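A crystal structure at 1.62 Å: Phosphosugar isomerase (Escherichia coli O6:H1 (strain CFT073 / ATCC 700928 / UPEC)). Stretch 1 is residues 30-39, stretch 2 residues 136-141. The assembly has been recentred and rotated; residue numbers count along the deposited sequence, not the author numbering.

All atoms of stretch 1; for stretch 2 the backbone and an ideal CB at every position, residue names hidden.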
ATOM      1  N   SER A  30      -8.988   6.457 -11.437  1.00 24.14           N
ATOM      2  CA  SER A  30     -10.146   5.703 -12.029  1.00 27.18           C
ATOM      3  C   SER A  30     -10.447   4.356 -11.403  1.00 28.76           C
ATOM      4  O   SER A  30     -11.626   4.044 -11.124  1.00 31.52           O
ATOM      5  CB  SER A  30      -9.927   5.558 -13.532  1.00 30.59           C
ATOM      6  OG  SER A  30      -9.965   6.877 -14.052  1.00 40.48           O
ATOM      7  N   GLU A  31      -9.388   3.585 -11.127  1.00 22.14           N
ATOM      8  CA  GLU A  31      -9.574   2.212 -10.613  1.00 22.76           C
ATOM      9  C   GLU A  31      -9.875   2.150  -9.123  1.00 22.69           C
ATOM     10  O   GLU A  31     -10.102   1.079  -8.586  1.00 22.43           O
ATOM     11  CB  GLU A  31      -8.334   1.343 -10.974  1.00 24.05           C
ATOM     12  CG  GLU A  31      -7.011   1.699 -10.314  1.00 24.82           C
ATOM     13  CD  GLU A  31      -6.238   2.916 -10.877  1.00 30.80           C
ATOM     14  OE1 GLU A  31      -6.831   4.002 -11.060  1.00 38.38           O
ATOM     15  OE2 GLU A  31      -5.006   2.855 -11.104  1.00 27.58           O
ATOM     16  N   PHE A  32      -9.930   3.297  -8.467  1.00 22.25           N
ATOM     17  CA  PHE A  32     -10.200   3.275  -6.991  1.00 21.36           C
ATOM     18  C   PHE A  32     -11.585   2.858  -6.605  1.00 21.46           C
ATOM     19  O   PHE A  32     -11.782   2.274  -5.519  1.00 20.95           O
ATOM     20  CB  PHE A  32      -9.791   4.574  -6.318  1.00 22.33           C
ATOM     21  CG  PHE A  32      -8.305   4.650  -6.084  1.00 22.91           C
ATOM     22  CD1 PHE A  32      -7.403   4.730  -7.129  1.00 22.59           C
ATOM     23  CD2 PHE A  32      -7.818   4.521  -4.805  1.00 27.84           C
ATOM     24  CE1 PHE A  32      -6.029   4.806  -6.922  1.00 24.44           C
ATOM     25  CE2 PHE A  32      -6.433   4.529  -4.598  1.00 26.93           C
ATOM     26  CZ  PHE A  32      -5.562   4.702  -5.640  1.00 26.09           C
ATOM     27  N   ALA A  33     -12.575   3.115  -7.473  1.00 22.22           N
ATOM     28  CA  ALA A  33     -13.891   2.609  -7.170  1.00 22.34           C
ATOM     29  C   ALA A  33     -13.903   1.089  -7.207  1.00 22.23           C
ATOM     30  O   ALA A  33     -14.477   0.448  -6.313  1.00 22.46           O
ATOM     31  CB  ALA A  33     -14.903   3.200  -8.151  1.00 23.36           C
ATOM     32  N   ASN A  34     -13.277   0.492  -8.237  1.00 23.55           N
ATOM     33  CA  ASN A  34     -13.180  -0.965  -8.295  1.00 22.79           C
ATOM     34  C   ASN A  34     -12.382  -1.491  -7.084  1.00 20.27           C
ATOM     35  O   ASN A  34     -12.767  -2.517  -6.517  1.00 21.56           O
ATOM     36  CB  ASN A  34     -12.477  -1.419  -9.555  1.00 27.14           C
ATOM     37  CG  ASN A  34     -13.399  -1.405 -10.730  1.00 34.57           C
ATOM     38  OD1 ASN A  34     -14.634  -1.417 -10.575  1.00 36.89           O
ATOM     39  ND2 ASN A  34     -12.829  -1.365 -11.892  1.00 35.52           N
ATOM     40  N   LEU A  35     -11.367  -0.734  -6.659  1.00 19.74           N
ATOM     41  CA  LEU A  35     -10.576  -1.165  -5.470  1.00 18.63           C
ATOM     42  C   LEU A  35     -11.487  -1.268  -4.238  1.00 18.31           C
ATOM     43  O   LEU A  35     -11.483  -2.286  -3.495  1.00 18.49           O
ATOM     44  CB  LEU A  35      -9.391  -0.213  -5.276  1.00 17.49           C
ATOM     45  CG  LEU A  35      -8.592  -0.453  -3.964  1.00 19.46           C
ATOM     46  CD1 LEU A  35      -7.927  -1.849  -4.011  1.00 19.88           C
ATOM     47  CD2 LEU A  35      -7.549   0.624  -3.821  1.00 19.25           C
ATOM     48  N   ILE A  36     -12.298  -0.224  -4.033  1.00 18.45           N
ATOM     49  CA  ILE A  36     -13.212  -0.212  -2.897  1.00 19.23           C
ATOM     50  C   ILE A  36     -14.183  -1.396  -2.951  1.00 18.68           C
ATOM     51  O   ILE A  36     -14.413  -2.069  -1.955  1.00 18.70           O
ATOM     52  CB  ILE A  36     -13.973   1.148  -2.770  1.00 20.38           C
ATOM     53  CG1 ILE A  36     -13.033   2.266  -2.319  1.00 22.31           C
ATOM     54  CG2 ILE A  36     -15.175   1.015  -1.817  1.00 21.64           C
ATOM     55  CD1 ILE A  36     -12.540   2.154  -0.899  1.00 24.66           C
ATOM     56  N   LYS A  37     -14.802  -1.627  -4.106  1.00 21.16           N
ATOM     57  CA  LYS A  37     -15.721  -2.745  -4.267  1.00 22.01           C
ATOM     58  C   LYS A  37     -15.126  -4.104  -4.004  1.00 21.55           C
ATOM     59  O   LYS A  37     -15.740  -4.902  -3.336  1.00 22.23           O
ATOM     60  CB  LYS A  37     -16.342  -2.683  -5.662  1.00 22.88           C
ATOM     61  CG  LYS A  37     -17.145  -1.406  -5.846  1.00 29.20           C
ATOM     62  CD  LYS A  37     -17.710  -1.306  -7.257  1.00 32.02           C
ATOM     63  CE  LYS A  37     -18.328   0.059  -7.473  1.00 37.14           C
ATOM     64  NZ  LYS A  37     -18.752   0.165  -8.896  1.00 42.35           N
ATOM     65  N   VAL A  38     -13.914  -4.355  -4.503  1.00 19.68           N
ATOM     66  CA  VAL A  38     -13.212  -5.638  -4.260  1.00 19.46           C
ATOM     67  C   VAL A  38     -12.969  -5.778  -2.770  1.00 18.77           C
ATOM     68  O   VAL A  38     -13.244  -6.825  -2.199  1.00 19.37           O
ATOM     69  CB  VAL A  38     -11.864  -5.753  -4.977  1.00 20.54           C
ATOM     70  CG1 VAL A  38     -11.085  -6.987  -4.513  1.00 22.27           C
ATOM     71  CG2 VAL A  38     -12.037  -5.793  -6.505  1.00 21.71           C
ATOM     72  N   LEU A  39     -12.446  -4.711  -2.145  1.00 18.90           N
ATOM     73  CA  LEU A  39     -12.225  -4.779  -0.685  1.00 18.76           C
ATOM     74  C   LEU A  39     -13.486  -4.992   0.148  1.00 19.35           C
ATOM     75  O   LEU A  39     -13.481  -5.738   1.130  1.00 21.72           O
ATOM     76  CB  LEU A  39     -11.356  -3.628  -0.159  1.00 16.15           C
ATOM     77  CG  LEU A  39      -9.967  -3.614  -0.832  1.00 17.87           C
ATOM     78  CD1 LEU A  39      -9.253  -2.293  -0.476  1.00 18.78           C
ATOM     79  CD2 LEU A  39      -9.046  -4.794  -0.397  1.00 18.78           C
ATOM     80  N   UNK A 136      -4.794  -9.375 -10.366  1.00 17.73           N
ATOM     81  CA  UNK A 136      -6.163  -9.218 -10.848  1.00 16.53           C
ATOM     82  C   UNK A 136      -6.600  -7.768 -10.960  1.00 19.59           C
ATOM     83  O   UNK A 136      -7.396  -7.413 -11.846  1.00 19.06           O
ATOM     84  CB  UNK A 136      -7.125  -9.965  -9.922  1.00 16.53           C
ATOM     85  N   UNK A 137      -6.166  -6.925 -10.009  1.00 15.29           N
ATOM     86  CA  UNK A 137      -6.443  -5.503 -10.043  1.00 16.05           C
ATOM     87  C   UNK A 137      -5.120  -4.792  -9.813  1.00 16.07           C
ATOM     88  O   UNK A 137      -4.501  -4.896  -8.722  1.00 17.56           O
ATOM     89  CB  UNK A 137      -7.492  -5.102  -9.004  1.00 16.05           C
ATOM     90  N   UNK A 138      -4.691  -4.063 -10.834  1.00 14.98           N
ATOM     91  CA  UNK A 138      -3.555  -3.129 -10.725  1.00 14.63           C
ATOM     92  C   UNK A 138      -4.035  -1.737 -10.392  1.00 16.98           C
ATOM     93  O   UNK A 138      -4.857  -1.115 -11.155  1.00 17.71           O
ATOM     94  CB  UNK A 138      -2.745  -3.100 -12.023  1.00 14.63           C
ATOM     95  N   UNK A 139      -3.500  -1.202  -9.276  1.00 16.24           N
ATOM     96  CA  UNK A 139      -3.774   0.150  -8.902  1.00 16.69           C
ATOM     97  C   UNK A 139      -2.492   0.917  -9.155  1.00 17.45           C
ATOM     98  O   UNK A 139      -1.409   0.605  -8.573  1.00 16.18           O
ATOM     99  CB  UNK A 139      -4.246   0.262  -7.451  1.00 16.69           C
ATOM    100  N   UNK A 140      -2.548   1.945  -9.991  1.00 19.30           N
ATOM    101  CA  UNK A 140      -1.347   2.671 -10.389  1.00 21.49           C
ATOM    102  C   UNK A 140      -1.286   3.918  -9.499  1.00 25.73           C
ATOM    103  O   UNK A 140      -2.263   4.694  -9.390  1.00 27.75           O
ATOM    104  CB  UNK A 140      -1.363   3.030 -11.876  1.00 21.49           C
ATOM    105  N   UNK A 141      -0.186   4.046  -8.761  1.00 22.71           N
ATOM    106  CA  UNK A 141       0.021   5.197  -7.881  1.00 26.02           C
ATOM    107  C   UNK A 141       1.275   5.867  -8.433  1.00 29.05           C
ATOM    108  O   UNK A 141       2.389   5.507  -8.048  1.00 30.09           O
ATOM    109  CB  UNK A 141       0.166   4.802  -6.410  1.00 26.02           C
TER

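Position 136 precedes the strand, with phi/psi of -71/-37, and nothing of stretch 1 lies within 5.5 Å of its ideal CB. The helix therefore places no demand here, and almost any residue, polar ones included, would be tolerated. The deposited residue is Asp 136, whose carboxylate makes no contact with stretch 1; its OD2 is hydrogen-bonded elsewhere in the structure.

Position 137 opens the extended segment (-131/116), and its CA-to-CB bond points toward the helix. The nearest atom to the ideal CB is CG2 of Val 38, at 5.2 Å, so a gap remains that a side chain of some length must cross. On the far side wait the backbone and CB of Leu 35, CG2 of Val 38 and the aliphatic part of Asn 34. No charge calls for a partner at the centre of this patch, so leucine, isoleucine or methionine would suit, whereas alanine would leave the gap unfilled. The residue is Leu 137, with chi1 t and chi2 p. Its CD2 rests against the helix, 3.7 Å from CA of Leu 35 and 4.4 Å from CG2 of Val 38, while CD1 lies 4.5 Å from both CB of Asn 34 and CB of Glu 31.

At 138 the strand alternation turns CA-to-CB away from stretch 1, and again no atom lies within 5.5 Å. Polar or apolar residues would serve equally as far as the helix is concerned. Ser 138 occupies the site, its hydroxyl engaged elsewhere; its backbone O approaches CG of Glu 31 at 3.6 Å.

Position 139 has its CA-to-CB bond sideways, yet the ideal CB is already close to stretch 1: 4.2 Å from CG of Glu 31, and 4.9 Å from both CE1 of Phe 32 and CD2 of Leu 35. These surroundings are largely hydrocarbon, and the short distances favour a compact apolar group, with valine or isoleucine natural choices for a beta strand. In Val 139, branching at CB sends CG1 to within 3.5 Å of CZ of Phe 32 and CG2 to within 4.1 Å of CD2 of Leu 35.

At 140 the decisive group is the backbone. Its N donates to OE2 of Glu 31 at 2.8 Å with an almost straight angle of 176°, a bond that any residue except proline could make. The ideal CB is 3.7 Å from that same OE2, so a donor or a positive charge would be favoured; small or polar residues would also fit, and an acid is acceptable if it leads away. Glu 140 does so: extended through chi1 and chi2, both t, it carries its carboxylate off to a hydrogen bond through OE2 elsewhere in the structure. Its backbone O accepts from water 1 (2.6 Å to the water O), which donates weakly to OE1 of Glu 31, 2.9 Å from the same water O.

Position 141 follows the strand, its CB beyond 5.5 Å of stretch 1, and many residues would fit. CA-to-CB runs sideways, but the end of the Ile 141 side chain comes nearer, CG1 reaching 4.7 Å from CZ of Phe 32.

Stretch 2 (136-141) DLSVEI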
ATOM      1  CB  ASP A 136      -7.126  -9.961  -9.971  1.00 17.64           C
ATOM      2  CG  ASP A 136      -6.789 -11.417  -9.902  1.00 20.58           C
ATOM      3  OD1 ASP A 136      -7.076 -12.141 -10.921  1.00 21.11           O
ATOM      4  OD2 ASP A 136      -6.208 -11.928  -8.958  1.00 17.86           O
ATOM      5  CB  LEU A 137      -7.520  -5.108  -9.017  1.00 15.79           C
ATOM      6  CG  LEU A 137      -7.772  -3.594  -8.981  1.00 20.31           C
ATOM      7  CD1 LEU A 137      -8.401  -3.076 -10.277  1.00 23.32           C
ATOM      8  CD2 LEU A 137      -8.670  -3.300  -7.806  1.00 22.53           C
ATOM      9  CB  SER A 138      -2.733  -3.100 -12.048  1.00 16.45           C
ATOM     10  OG  SER A 138      -1.834  -1.989 -12.046  1.00 16.06           O
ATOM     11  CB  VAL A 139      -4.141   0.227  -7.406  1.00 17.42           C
ATOM     12  CG1 VAL A 139      -4.342   1.668  -6.998  1.00 19.21           C
ATOM     13  CG2 VAL A 139      -5.370  -0.592  -7.114  1.00 16.17           C
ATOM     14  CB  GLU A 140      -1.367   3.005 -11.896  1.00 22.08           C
ATOM     15  CG  GLU A 140      -0.128   3.710 -12.406  1.00 26.33           C
ATOM     16  CD  GLU A 140      -0.200   3.919 -13.928  1.00 27.52           C
ATOM     17  OE1 GLU A 140      -0.841   4.920 -14.281  1.00 31.45           O
ATOM     18  OE2 GLU A 140       0.296   3.105 -14.763  1.00 26.57           O
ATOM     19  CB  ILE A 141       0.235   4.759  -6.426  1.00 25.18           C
ATOM     20  CG1 ILE A 141      -0.986   3.915  -5.965  1.00 26.41           C
ATOM     21  CG2 ILE A 141       0.471   6.024  -5.560  1.00 26.31           C
ATOM     22  CD1 ILE A 141      -0.920   3.360  -4.558  1.00 30.02           C
TER
HETATM   23  O   HOH W   1      -4.550   5.595 -10.168  1.00 29.63           O
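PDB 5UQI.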